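Local structure of phenyl-3-pyruvate decarboxylase (Azospirillum brasilense, 2NXW) at residues S83-A88 with A171-S176; A104-E109 with S176-L181; S224-V229 with T284-E289; E244-L249 with A266-L271. The protein catalyses the decarboxylation of indole-3-pyruvate and phenylpyruvate to the corresponding aldehydes, using thiamine diphosphate and magnesium, as a step in auxin biosynthesis. One frame throughout, in Å; residues are numbered along the deposited sequence.

Contact 1: residues S83-A88 with A171-S176. Unlike the reference sequence in segment 171-176: Gln175 (reference Leu).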
loop_
_atom_site.group_PDB
_atom_site.type_symbol
_atom_site.label_atom_id
_atom_site.label_comp_id
_atom_site.label_asym_id
_atom_site.label_seq_id
_atom_site.Cartn_x
_atom_site.Cartn_y
_atom_site.Cartn_z
ATOM N N SER A 83 13.573 -7.625 32.517
ATOM C CA SER A 83 13.333 -6.277 31.981
ATOM C C SER A 83 14.607 -5.748 31.336
ATOM O O SER A 83 15.064 -4.639 31.616
ATOM C CB SER A 83 12.847 -5.320 33.083
ATOM O OG SER A 83 11.548 -5.699 33.533
ATOM N N THR A 84 15.182 -6.562 30.462
ATOM C CA THR A 84 16.410 -6.197 29.778
ATOM C C THR A 84 16.324 -6.600 28.309
ATOM O O THR A 84 15.231 -6.891 27.807
ATOM C CB THR A 84 17.623 -6.869 30.473
ATOM O OG1 THR A 84 18.842 -6.320 29.957
ATOM C CG2 THR A 84 17.617 -8.372 30.256
ATOM N N LEU A 85 17.457 -6.601 27.615
ATOM C CA LEU A 85 17.473 -6.996 26.207
ATOM C C LEU A 85 17.518 -8.504 26.075
ATOM O O LEU A 85 18.223 -9.177 26.837
ATOM C CB LEU A 85 18.710 -6.436 25.490
ATOM C CG LEU A 85 18.837 -4.919 25.372
ATOM C CD1 LEU A 85 20.113 -4.603 24.617
ATOM C CD2 LEU A 85 17.631 -4.334 24.639
ATOM N N GLY A 86 16.754 -9.028 25.113
ATOM C CA GLY A 86 16.772 -10.451 24.824
ATOM C C GLY A 86 17.640 -10.606 23.582
ATOM O O GLY A 86 17.762 -9.659 22.805
ATOM N N VAL A 87 18.249 -11.774 23.381
ATOM C CA VAL A 87 19.111 -11.968 22.217
ATOM C C VAL A 87 18.796 -13.274 21.514
ATOM O O VAL A 87 18.871 -14.357 22.104
ATOM C CB VAL A 87 20.613 -11.930 22.615
ATOM C CG1 VAL A 87 21.483 -11.893 21.360
ATOM C CG2 VAL A 87 20.886 -10.707 23.488
ATOM N N ALA A 88 18.459 -13.154 20.233
ATOM C CA ALA A 88 18.085 -14.289 19.402
ATOM C C ALA A 88 18.937 -14.298 18.147
ATOM O O ALA A 88 18.850 -13.373 17.331
ATOM C CB ALA A 88 16.611 -14.179 19.027
ATOM N N ALA A 171 17.849 2.123 20.342
ATOM C CA ALA A 171 16.457 2.213 19.907
ATOM C C ALA A 171 15.628 1.127 20.609
ATOM O O ALA A 171 14.494 1.372 21.010
ATOM C CB ALA A 171 16.369 2.045 18.391
ATOM N N ALA A 172 16.199 -0.067 20.748
ATOM C CA ALA A 172 15.492 -1.153 21.421
ATOM C C ALA A 172 15.192 -0.749 22.865
ATOM O O ALA A 172 14.116 -1.017 23.384
ATOM C CB ALA A 172 16.332 -2.434 21.391
ATOM N N ARG A 173 16.142 -0.077 23.506
ATOM C CA ARG A 173 15.958 0.346 24.892
ATOM C C ARG A 173 15.058 1.570 25.024
ATOM O O ARG A 173 14.341 1.719 26.021
ATOM C CB ARG A 173 17.326 0.630 25.531
ATOM C CG ARG A 173 18.062 -0.624 25.985
ATOM C CD ARG A 173 19.557 -0.552 25.727
ATOM N NE ARG A 173 20.220 0.527 26.454
ATOM C CZ ARG A 173 20.473 0.522 27.758
ATOM N NH1 ARG A 173 20.119 -0.513 28.511
ATOM N NH2 ARG A 173 21.100 1.554 28.311
ATOM N N ALA A 174 15.064 2.432 24.014
ATOM C CA ALA A 174 14.258 3.640 24.075
ATOM C C ALA A 174 12.780 3.400 23.844
ATOM O O ALA A 174 11.948 4.115 24.390
ATOM C CB ALA A 174 14.781 4.679 23.082
ATOM N N GLN A 175 12.449 2.393 23.042
ATOM C CA GLN A 175 11.047 2.122 22.762
ATOM C C GLN A 175 10.597 0.744 23.201
ATOM O O GLN A 175 9.435 0.403 23.034
ATOM C CB GLN A 175 10.756 2.317 21.272
ATOM C CG GLN A 175 10.774 3.786 20.838
ATOM C CD GLN A 175 9.568 4.581 21.339
ATOM O OE1 GLN A 175 9.012 4.301 22.408
ATOM N NE2 GLN A 175 9.172 5.595 20.572
ATOM N N SER A 176 11.515 -0.036 23.761
ATOM C CA SER A 176 11.195 -1.384 24.240
ATOM C C SER A 176 10.539 -2.242 23.154
ATOM O O SER A 176 9.456 -2.796 23.350
ATOM C CB SER A 176 10.287 -1.298 25.475
ATOM O OG SER A 176 10.246 -2.534 26.172
#
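Leu85 and Ala172 make the apolar part of this small contact. One branch of the leucine does the touching: CD2 lies 4.0 Å from Ala172 CB, a methyl-to-methyl approach between the residue just before strand 86-90 and the last turn of helix 161-175. CG of Leu85 stands anti to its own carbonyl carbon (chi1 -64°), and from there the branch reaches the helix although CB does not point at it. The second touch is with an aliphatic part of a charged side chain. The same CD2 rests 4.0 Å from Arg173 CG, with the two side chains crossing at about a right angle, so a single methyl bridges neighbouring helix residues. No hydrogen bond joins the segments. The arginine's polar end works elsewhere: the chain bends at chi2 and chi3, and NE forms a salt bridge with Asp198. Leu85 also packs on Leu31 of helix 23-33, while Val87 and Ala88 enter the parallel sheet of the N-terminal thiamine diphosphate-binding domain by bonding to Phe40, Val114 and Ile116. The contact thus fits the C-terminal end of helix 161-175 against the entrance of strand 86-90, beside helix 23-33.

Contact 2: residues A104-E109 with S176-L181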
loop_
_atom_site.group_PDB
_atom_site.type_symbol
_atom_site.label_atom_id
_atom_site.label_comp_id
_atom_site.label_asym_id
_atom_site.label_seq_id
_atom_site.Cartn_x
_atom_site.Cartn_y
_atom_site.Cartn_z
ATOM N N ALA A 104 7.440 -10.687 15.825
ATOM C CA ALA A 104 6.246 -9.837 15.734
ATOM C C ALA A 104 5.533 -9.836 17.092
ATOM O O ALA A 104 5.033 -8.804 17.539
ATOM C CB ALA A 104 5.302 -10.347 14.629
ATOM N N GLY A 105 5.506 -10.996 17.758
ATOM C CA GLY A 105 4.882 -11.080 19.065
ATOM C C GLY A 105 5.600 -10.215 20.088
ATOM O O GLY A 105 4.966 -9.570 20.917
ATOM N N ALA A 106 6.930 -10.212 20.021
ATOM C CA ALA A 106 7.741 -9.404 20.935
ATOM C C ALA A 106 7.467 -7.924 20.656
ATOM O O ALA A 106 7.337 -7.117 21.583
ATOM C CB ALA A 106 9.214 -9.713 20.732
ATOM N N TYR A 107 7.364 -7.572 19.377
ATOM C CA TYR A 107 7.069 -6.188 19.019
ATOM C C TYR A 107 5.696 -5.806 19.590
ATOM O O TYR A 107 5.536 -4.775 20.244
ATOM C CB TYR A 107 7.056 -6.012 17.497
ATOM C CG TYR A 107 6.891 -4.576 17.043
ATOM C CD1 TYR A 107 7.969 -3.865 16.514
ATOM C CD2 TYR A 107 5.666 -3.926 17.151
ATOM C CE1 TYR A 107 7.822 -2.538 16.100
ATOM C CE2 TYR A 107 5.510 -2.598 16.742
ATOM C CZ TYR A 107 6.590 -1.916 16.218
ATOM O OH TYR A 107 6.434 -0.600 15.806
ATOM N N ALA A 108 4.712 -6.673 19.366
ATOM C CA ALA A 108 3.364 -6.424 19.829
ATOM C C ALA A 108 3.265 -6.216 21.336
ATOM O O ALA A 108 2.424 -5.445 21.804
ATOM C CB ALA A 108 2.456 -7.588 19.409
ATOM N N GLU A 109 4.111 -6.910 22.095
ATOM C CA GLU A 109 4.050 -6.807 23.545
ATOM C C GLU A 109 5.206 -6.048 24.184
ATOM O O GLU A 109 5.526 -6.237 25.359
ATOM C CB GLU A 109 3.841 -8.211 24.141
ATOM C CG GLU A 109 2.497 -8.776 23.619
ATOM C CD GLU A 109 2.106 -10.151 24.126
ATOM O OE1 GLU A 109 2.978 -10.923 24.564
ATOM O OE2 GLU A 109 0.894 -10.468 24.056
ATOM N N SER A 176 11.515 -0.036 23.761
ATOM C CA SER A 176 11.195 -1.384 24.240
ATOM C C SER A 176 10.539 -2.242 23.154
ATOM O O SER A 176 9.456 -2.796 23.350
ATOM C CB SER A 176 10.287 -1.298 25.475
ATOM O OG SER A 176 10.246 -2.534 26.172
ATOM N N ARG A 177 11.203 -2.336 22.006
ATOM C CA ARG A 177 10.719 -3.132 20.878
ATOM C C ARG A 177 11.920 -3.845 20.270
ATOM O O ARG A 177 13.062 -3.432 20.452
ATOM C CB ARG A 177 10.127 -2.246 19.792
ATOM C CG ARG A 177 9.086 -1.247 20.233
ATOM C CD ARG A 177 7.696 -1.740 19.929
ATOM N NE ARG A 177 6.717 -0.658 19.990
ATOM C CZ ARG A 177 5.410 -0.851 20.098
ATOM N NH1 ARG A 177 4.929 -2.087 20.157
ATOM N NH2 ARG A 177 4.579 0.181 20.160
ATOM N N PRO A 178 11.679 -4.916 19.517
ATOM C CA PRO A 178 12.762 -5.674 18.886
ATOM C C PRO A 178 13.511 -4.858 17.840
ATOM O O PRO A 178 12.957 -3.915 17.263
ATOM C CB PRO A 178 12.039 -6.852 18.227
ATOM C CG PRO A 178 10.793 -6.985 18.990
ATOM C CD PRO A 178 10.381 -5.576 19.304
ATOM N N VAL A 179 14.759 -5.249 17.598
ATOM C CA VAL A 179 15.600 -4.614 16.588
ATOM C C VAL A 179 16.281 -5.720 15.789
ATOM O O VAL A 179 16.332 -6.884 16.220
ATOM C CB VAL A 179 16.658 -3.675 17.211
ATOM C CG1 VAL A 179 15.974 -2.460 17.813
ATOM C CG2 VAL A 179 17.481 -4.421 18.267
ATOM N N TYR A 180 16.817 -5.352 14.628
ATOM C CA TYR A 180 17.439 -6.299 13.719
ATOM C C TYR A 180 18.869 -5.938 13.313
ATOM O O TYR A 180 19.128 -4.824 12.861
ATOM C CB TYR A 180 16.562 -6.388 12.459
ATOM C CG TYR A 180 17.082 -7.307 11.380
ATOM C CD1 TYR A 180 17.104 -8.682 11.568
ATOM C CD2 TYR A 180 17.537 -6.797 10.155
ATOM C CE1 TYR A 180 17.559 -9.535 10.577
ATOM C CE2 TYR A 180 17.997 -7.643 9.156
ATOM C CZ TYR A 180 18.008 -9.011 9.372
ATOM O OH TYR A 180 18.489 -9.848 8.390
ATOM N N LEU A 181 19.787 -6.887 13.480
ATOM C CA LEU A 181 21.182 -6.691 13.101
ATOM C C LEU A 181 21.564 -7.819 12.159
ATOM O O LEU A 181 21.411 -8.992 12.492
ATOM C CB LEU A 181 22.100 -6.716 14.330
ATOM C CG LEU A 181 21.934 -5.534 15.289
ATOM C CD1 LEU A 181 22.783 -5.749 16.545
ATOM C CD2 LEU A 181 22.348 -4.238 14.577
HETATM O O HOH W 1 2.188 -3.058 20.344
#
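Arg177, directly after the positive-phi Ser176 that follows helix 161-175, lies across the ring of Tyr107 in the last turn of helix 100-108. The arginine chain bends at chi2 (-101°), which lays CD over the middle of one ring face, 3.8 Å from the Tyr107 centroid, in a CH-pi contact. Beyond it the guanidinium lies almost flat on the ring, planes 20° apart, offset so that Tyr107 CE2 is under its rim. NH1 turns back to the backbone and donates to Tyr107 O at 2.8 Å; the bond is bent (140° at the hydrogen) and comes in tilted from the carbonyl plane. Water 1 accepts from Arg177 NH1 at 2.9 Å and donates to Ala108 O at 2.8 Å, so the cation serves two carbonyls at the helix C-terminus, where it probably also meets the negative end of the helix dipole. NH2 forms a salt bridge with Asp322, and Leu129 of the second subunit packs on both Tyr107 and Arg177. Helix 100-108 belongs to the beta-alpha-beta crossover between the adjacent parallel strands 86-90 and 113-119. With a serine in place of Tyr107, the guanidinium and CD of Arg177 would probably lose the ring surface they lie on, leaving the polar bonds alone to hold the group's rotation. Pro178 follows, its CD 3.4 Å from Tyr107 CA and its CG 3.6 Å from Ala106 CB, fitted against the side of the helix. From Val179 the chain becomes strand, bonded to Val113 and Val115 on one side, while Tyr180 bonds to Ala151 and Ala153.

Contact 3: residues S224-V229 with T284-E289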
loop_
_atom_site.group_PDB
_atom_site.type_symbol
_atom_site.label_atom_id
_atom_site.label_comp_id
_atom_site.label_asym_id
_atom_site.label_seq_id
_atom_site.Cartn_x
_atom_site.Cartn_y
_atom_site.Cartn_z
ATOM N N SER A 224 -14.552 10.828 38.077
ATOM C CA SER A 224 -14.119 9.465 38.369
ATOM C C SER A 224 -12.801 9.132 37.668
ATOM O O SER A 224 -12.748 8.307 36.752
ATOM C CB SER A 224 -15.195 8.464 37.938
ATOM O OG SER A 224 -14.879 7.154 38.393
ATOM N N PRO A 225 -11.715 9.788 38.088
ATOM C CA PRO A 225 -10.408 9.535 37.483
ATOM C C PRO A 225 -9.885 8.156 37.860
ATOM O O PRO A 225 -10.221 7.615 38.915
ATOM C CB PRO A 225 -9.545 10.654 38.056
ATOM C CG PRO A 225 -10.132 10.850 39.427
ATOM C CD PRO A 225 -11.621 10.807 39.149
ATOM N N VAL A 226 -9.071 7.590 36.979
ATOM C CA VAL A 226 -8.480 6.284 37.213
ATOM C C VAL A 226 -7.051 6.274 36.695
ATOM O O VAL A 226 -6.792 6.730 35.580
ATOM C CB VAL A 226 -9.256 5.168 36.472
ATOM C CG1 VAL A 226 -8.498 3.843 36.591
ATOM C CG2 VAL A 226 -10.661 5.048 37.029
ATOM N N LEU A 227 -6.127 5.766 37.508
ATOM C CA LEU A 227 -4.735 5.649 37.081
ATOM C C LEU A 227 -4.500 4.181 36.722
ATOM O O LEU A 227 -4.686 3.301 37.562
ATOM C CB LEU A 227 -3.755 6.052 38.197
ATOM C CG LEU A 227 -2.287 5.729 37.876
ATOM C CD1 LEU A 227 -1.822 6.628 36.736
ATOM C CD2 LEU A 227 -1.402 5.944 39.090
ATOM N N MET A 228 -4.128 3.922 35.469
ATOM C CA MET A 228 -3.831 2.560 35.018
ATOM C C MET A 228 -2.319 2.394 34.888
ATOM O O MET A 228 -1.653 3.173 34.201
ATOM C CB MET A 228 -4.494 2.271 33.670
ATOM C CG MET A 228 -6.004 2.282 33.715
ATOM S SD MET A 228 -6.718 1.258 32.399
ATOM C CE MET A 228 -6.562 -0.356 33.145
ATOM N N VAL A 229 -1.778 1.390 35.573
ATOM C CA VAL A 229 -0.347 1.114 35.541
ATOM C C VAL A 229 -0.163 0.004 34.512
ATOM O O VAL A 229 -0.714 -1.093 34.643
ATOM C CB VAL A 229 0.147 0.716 36.942
ATOM C CG1 VAL A 229 1.615 0.338 36.902
ATOM C CG2 VAL A 229 -0.072 1.896 37.891
ATOM N N THR A 284 -14.018 -3.483 35.486
ATOM C CA THR A 284 -14.343 -3.150 34.104
ATOM C C THR A 284 -15.161 -1.862 34.032
ATOM O O THR A 284 -14.880 -0.985 33.220
ATOM C CB THR A 284 -15.128 -4.302 33.439
ATOM O OG1 THR A 284 -14.301 -5.469 33.412
ATOM C CG2 THR A 284 -15.541 -3.935 32.017
ATOM N N ARG A 285 -16.162 -1.753 34.898
ATOM C CA ARG A 285 -17.027 -0.576 34.936
ATOM C C ARG A 285 -16.235 0.673 35.335
ATOM O O ARG A 285 -16.390 1.743 34.739
ATOM C CB ARG A 285 -18.166 -0.808 35.932
ATOM C CG ARG A 285 -19.213 0.287 35.955
ATOM N N LEU A 286 -15.396 0.535 36.353
ATOM C CA LEU A 286 -14.584 1.658 36.817
ATOM C C LEU A 286 -13.740 2.235 35.680
ATOM O O LEU A 286 -13.677 3.451 35.484
ATOM C CB LEU A 286 -13.659 1.206 37.950
ATOM C CG LEU A 286 -12.707 2.273 38.493
ATOM C CD1 LEU A 286 -13.511 3.383 39.151
ATOM C CD2 LEU A 286 -11.748 1.651 39.495
ATOM N N VAL A 287 -13.087 1.351 34.936
ATOM C CA VAL A 287 -12.238 1.764 33.825
ATOM C C VAL A 287 -13.015 2.335 32.638
ATOM O O VAL A 287 -12.713 3.420 32.128
ATOM C CB VAL A 287 -11.376 0.570 33.327
ATOM C CG1 VAL A 287 -10.644 0.933 32.040
ATOM C CG2 VAL A 287 -10.365 0.181 34.401
ATOM N N GLU A 288 -14.031 1.604 32.200
ATOM C CA GLU A 288 -14.798 2.034 31.045
ATOM C C GLU A 288 -15.698 3.245 31.260
ATOM O O GLU A 288 -16.070 3.911 30.291
ATOM C CB GLU A 288 -15.584 0.838 30.501
ATOM C CG GLU A 288 -14.641 -0.292 30.103
ATOM C CD GLU A 288 -15.351 -1.511 29.555
ATOM O OE1 GLU A 288 -16.600 -1.511 29.527
ATOM O OE2 GLU A 288 -14.653 -2.468 29.152
ATOM N N GLU A 289 -16.025 3.556 32.511
ATOM C CA GLU A 289 -16.864 4.719 32.792
ATOM C C GLU A 289 -16.044 5.919 33.263
ATOM O O GLU A 289 -16.592 6.988 33.538
ATOM C CB GLU A 289 -17.912 4.385 33.854
ATOM C CG GLU A 289 -18.812 3.223 33.485
ATOM C CD GLU A 289 -20.007 3.104 34.407
ATOM O OE1 GLU A 289 -19.855 3.370 35.619
ATOM O OE2 GLU A 289 -21.098 2.735 33.918
HETATM O O HOH W 2 -15.352 5.418 36.526
#
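Between Val226 and Leu286 there is no flat group to offer a face or an edge: no ring, amide or guanidinium carries this contact, which is made by branched aliphatic chains, a thioether and one hydroxyl. Val226 CG2 meets the branch point of the leucine, 3.7 Å from Leu286 CG, and the two side chains run obliquely past each other. The leucine has its CG anti to the backbone N (chi1 178°), which brings this end nearer the strand than its CB direction alone would. The same valine methyl also lies beside the carbonyl oxygen Leu286 O. Two residues on, Met228 crosses Val287 at about a right angle, each making two touches: SD is 4.0 Å from Val287 CG1, and the terminal CE, swung round at chi3 (81°), is 4.0 Å from Val287 CG2. At the more open end the chemistry turns polar. Ser224 OG shares water 2 at 2.6 Å, and that water donates to Leu286 O at 2.8 Å, tying Ser224, at this end of segment 224-229, to the helix backbone without a direct bond. Val226 and Met228 are directed at helix 281-288, whereas Leu227 between them packs on Ala246 of helix 239-249. Strand 225-229 lies between 253-255 and 292-296 in the central domain's sheet, with helix 281-288 against one face and helix 239-249 against the other.

Contact 4: residues E244-L249 with A266-L271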
loop_
_atom_site.group_PDB
_atom_site.type_symbol
_atom_site.label_atom_id
_atom_site.label_comp_id
_atom_site.label_asym_id
_atom_site.label_seq_id
_atom_site.Cartn_x
_atom_site.Cartn_y
_atom_site.Cartn_z
ATOM N N GLU A 244 5.080 5.783 44.125
ATOM C CA GLU A 244 5.087 7.098 44.761
ATOM C C GLU A 244 4.044 7.998 44.088
ATOM O O GLU A 244 3.275 8.679 44.762
ATOM C CB GLU A 244 6.486 7.715 44.659
ATOM C CG GLU A 244 6.678 9.048 45.387
ATOM C CD GLU A 244 6.486 8.940 46.896
ATOM O OE1 GLU A 244 6.899 7.923 47.492
ATOM O OE2 GLU A 244 5.934 9.888 47.490
ATOM N N LEU A 245 4.014 7.994 42.756
ATOM C CA LEU A 245 3.040 8.796 42.026
ATOM C C LEU A 245 1.601 8.399 42.390
ATOM O O LEU A 245 0.749 9.267 42.613
ATOM C CB LEU A 245 3.254 8.634 40.514
ATOM C CG LEU A 245 2.186 9.254 39.603
ATOM C CD1 LEU A 245 2.159 10.773 39.793
ATOM C CD2 LEU A 245 2.486 8.895 38.153
ATOM N N ALA A 246 1.328 7.095 42.451
ATOM C CA ALA A 246 -0.012 6.608 42.780
ATOM C C ALA A 246 -0.469 7.090 44.147
ATOM O O ALA A 246 -1.637 7.453 44.328
ATOM C CB ALA A 246 -0.049 5.085 42.728
ATOM N N GLN A 247 0.443 7.098 45.113
ATOM C CA GLN A 247 0.072 7.550 46.442
ATOM C C GLN A 247 -0.231 9.049 46.430
ATOM O O GLN A 247 -1.237 9.486 46.990
ATOM C CB GLN A 247 1.194 7.237 47.440
ATOM C CG GLN A 247 0.923 7.725 48.865
ATOM C CD GLN A 247 1.953 7.210 49.866
ATOM O OE1 GLN A 247 3.165 7.335 49.657
ATOM N NE2 GLN A 247 1.472 6.634 50.961
ATOM N N ARG A 248 0.618 9.832 45.772
ATOM C CA ARG A 248 0.421 11.284 45.725
ATOM C C ARG A 248 -0.742 11.753 44.852
ATOM O O ARG A 248 -1.381 12.762 45.154
ATOM C CB ARG A 248 1.698 11.980 45.251
ATOM C CG ARG A 248 2.912 11.740 46.136
ATOM C CD ARG A 248 4.035 12.712 45.801
ATOM N NE ARG A 248 5.240 12.401 46.563
ATOM C CZ ARG A 248 6.301 13.194 46.640
ATOM N NH1 ARG A 248 6.307 14.358 46.002
ATOM N NH2 ARG A 248 7.359 12.817 47.347
ATOM N N LEU A 249 -1.022 11.027 43.773
ATOM C CA LEU A 249 -2.090 11.423 42.862
ATOM C C LEU A 249 -3.479 11.273 43.479
ATOM O O LEU A 249 -4.407 11.990 43.117
ATOM C CB LEU A 249 -1.979 10.621 41.568
ATOM C CG LEU A 249 -2.827 11.103 40.395
ATOM C CD1 LEU A 249 -2.424 12.508 39.980
ATOM C CD2 LEU A 249 -2.624 10.151 39.235
ATOM N N ALA A 266 2.627 -1.661 47.335
ATOM C CA ALA A 266 2.520 -0.214 47.516
ATOM C C ALA A 266 1.427 0.240 48.484
ATOM O O ALA A 266 0.496 -0.501 48.787
ATOM C CB ALA A 266 2.288 0.443 46.157
ATOM N N PRO A 267 1.529 1.487 48.972
ATOM C CA PRO A 267 0.539 2.045 49.901
ATOM C C PRO A 267 -0.833 2.143 49.235
ATOM O O PRO A 267 -1.861 2.081 49.906
ATOM C CB PRO A 267 1.120 3.415 50.246
ATOM C CG PRO A 267 2.590 3.211 50.106
ATOM C CD PRO A 267 2.699 2.375 48.855
ATOM N N THR A 268 -0.844 2.333 47.915
ATOM C CA THR A 268 -2.095 2.390 47.158
ATOM C C THR A 268 -1.963 1.382 46.017
ATOM O O THR A 268 -1.666 1.736 44.873
ATOM C CB THR A 268 -2.388 3.818 46.605
ATOM O OG1 THR A 268 -1.365 4.212 45.679
ATOM C CG2 THR A 268 -2.441 4.824 47.750
ATOM N N PRO A 269 -2.169 0.091 46.326
ATOM C CA PRO A 269 -2.072 -0.997 45.353
ATOM C C PRO A 269 -3.248 -1.042 44.389
ATOM O O PRO A 269 -4.288 -0.438 44.631
ATOM C CB PRO A 269 -1.992 -2.235 46.243
ATOM C CG PRO A 269 -2.913 -1.871 47.364
ATOM C CD PRO A 269 -2.546 -0.428 47.657
ATOM N N PRO A 270 -3.090 -1.752 43.266
ATOM C CA PRO A 270 -4.174 -1.849 42.286
ATOM C C PRO A 270 -5.410 -2.519 42.882
ATOM O O PRO A 270 -5.294 -3.453 43.676
ATOM C CB PRO A 270 -3.553 -2.692 41.176
ATOM C CG PRO A 270 -2.105 -2.345 41.254
ATOM C CD PRO A 270 -1.860 -2.376 42.748
ATOM N N LEU A 271 -6.587 -2.029 42.502
ATOM C CA LEU A 271 -7.851 -2.596 42.960
ATOM C C LEU A 271 -8.045 -3.933 42.263
ATOM O O LEU A 271 -8.791 -4.794 42.734
ATOM C CB LEU A 271 -9.011 -1.666 42.596
ATOM C CG LEU A 271 -9.025 -0.296 43.270
ATOM C CD1 LEU A 271 -9.964 0.636 42.523
ATOM C CD2 LEU A 271 -9.449 -0.449 44.725
#
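Gln247 reaches out from helix 239-249 to Pro267 and Thr268 in the loop after strand 253-255. Its CB begins 4.3 Å from Thr268 OG1, at the edge of contact. CG lies anti to the backbone N (chi1 178°), and the chain runs on extended, bringing the amide to the pyrrolidine ring; the two side chains cross at about a right angle. CD passes 3.9 Å from Pro267 CB. At the tip NE2 comes to 3.3 Å from Pro267 CB, with CG of the ring a little farther, and it donates its hydrogen bond outside the two segments, to Arg353 O. Replacing Gln247 with alanine would probably leave Arg353 O without this donor and uncover one side of Pro267. Thr268 works nearer the helix backbone. Its OG1 sits 3.3 Å from Ala246 CB, and CG2 lies 3.9 Å from Gln247 CA; the hydroxyl is near Gln247 N too, but the angle is too poor for a hydrogen bond. Away from the loop, Arg248 and Glu244 form a salt bridge one turn apart, NE to OE2 at 2.8 Å, the carboxylate using its anti lone pair. Helix 239-249 lies in the beta-alpha-beta crossover between the adjacent parallel strands 225-229 and 253-255, and the chain leaving the second strand folds back against that helix, within the central domain of this thiamine diphosphate enzyme family.

In the fold
Contacts 1 and 2 are both buried, their centres about 11 to 12 Å from the centre of the chain, and serve the same N-terminal sheet; they share Ser176 and touch where Ala172 meets Val179. Their chemistry differs: contact 1 is a small aliphatic touch, contact 2 a larger meeting of cation, ring and carbonyl that borders another subunit. Contacts 3 and 4 belong to the central domain, their centres about 24 Å from that of the chain, with contact 4 nested in the loop that contact 3 closes. Leu227 on Ala246 and Leu271 on Leu286 join them. Contact 3 is a buried apolar layer with a water at its end, whereas contact 4 is only partly buried and mixes polar with apolar atoms.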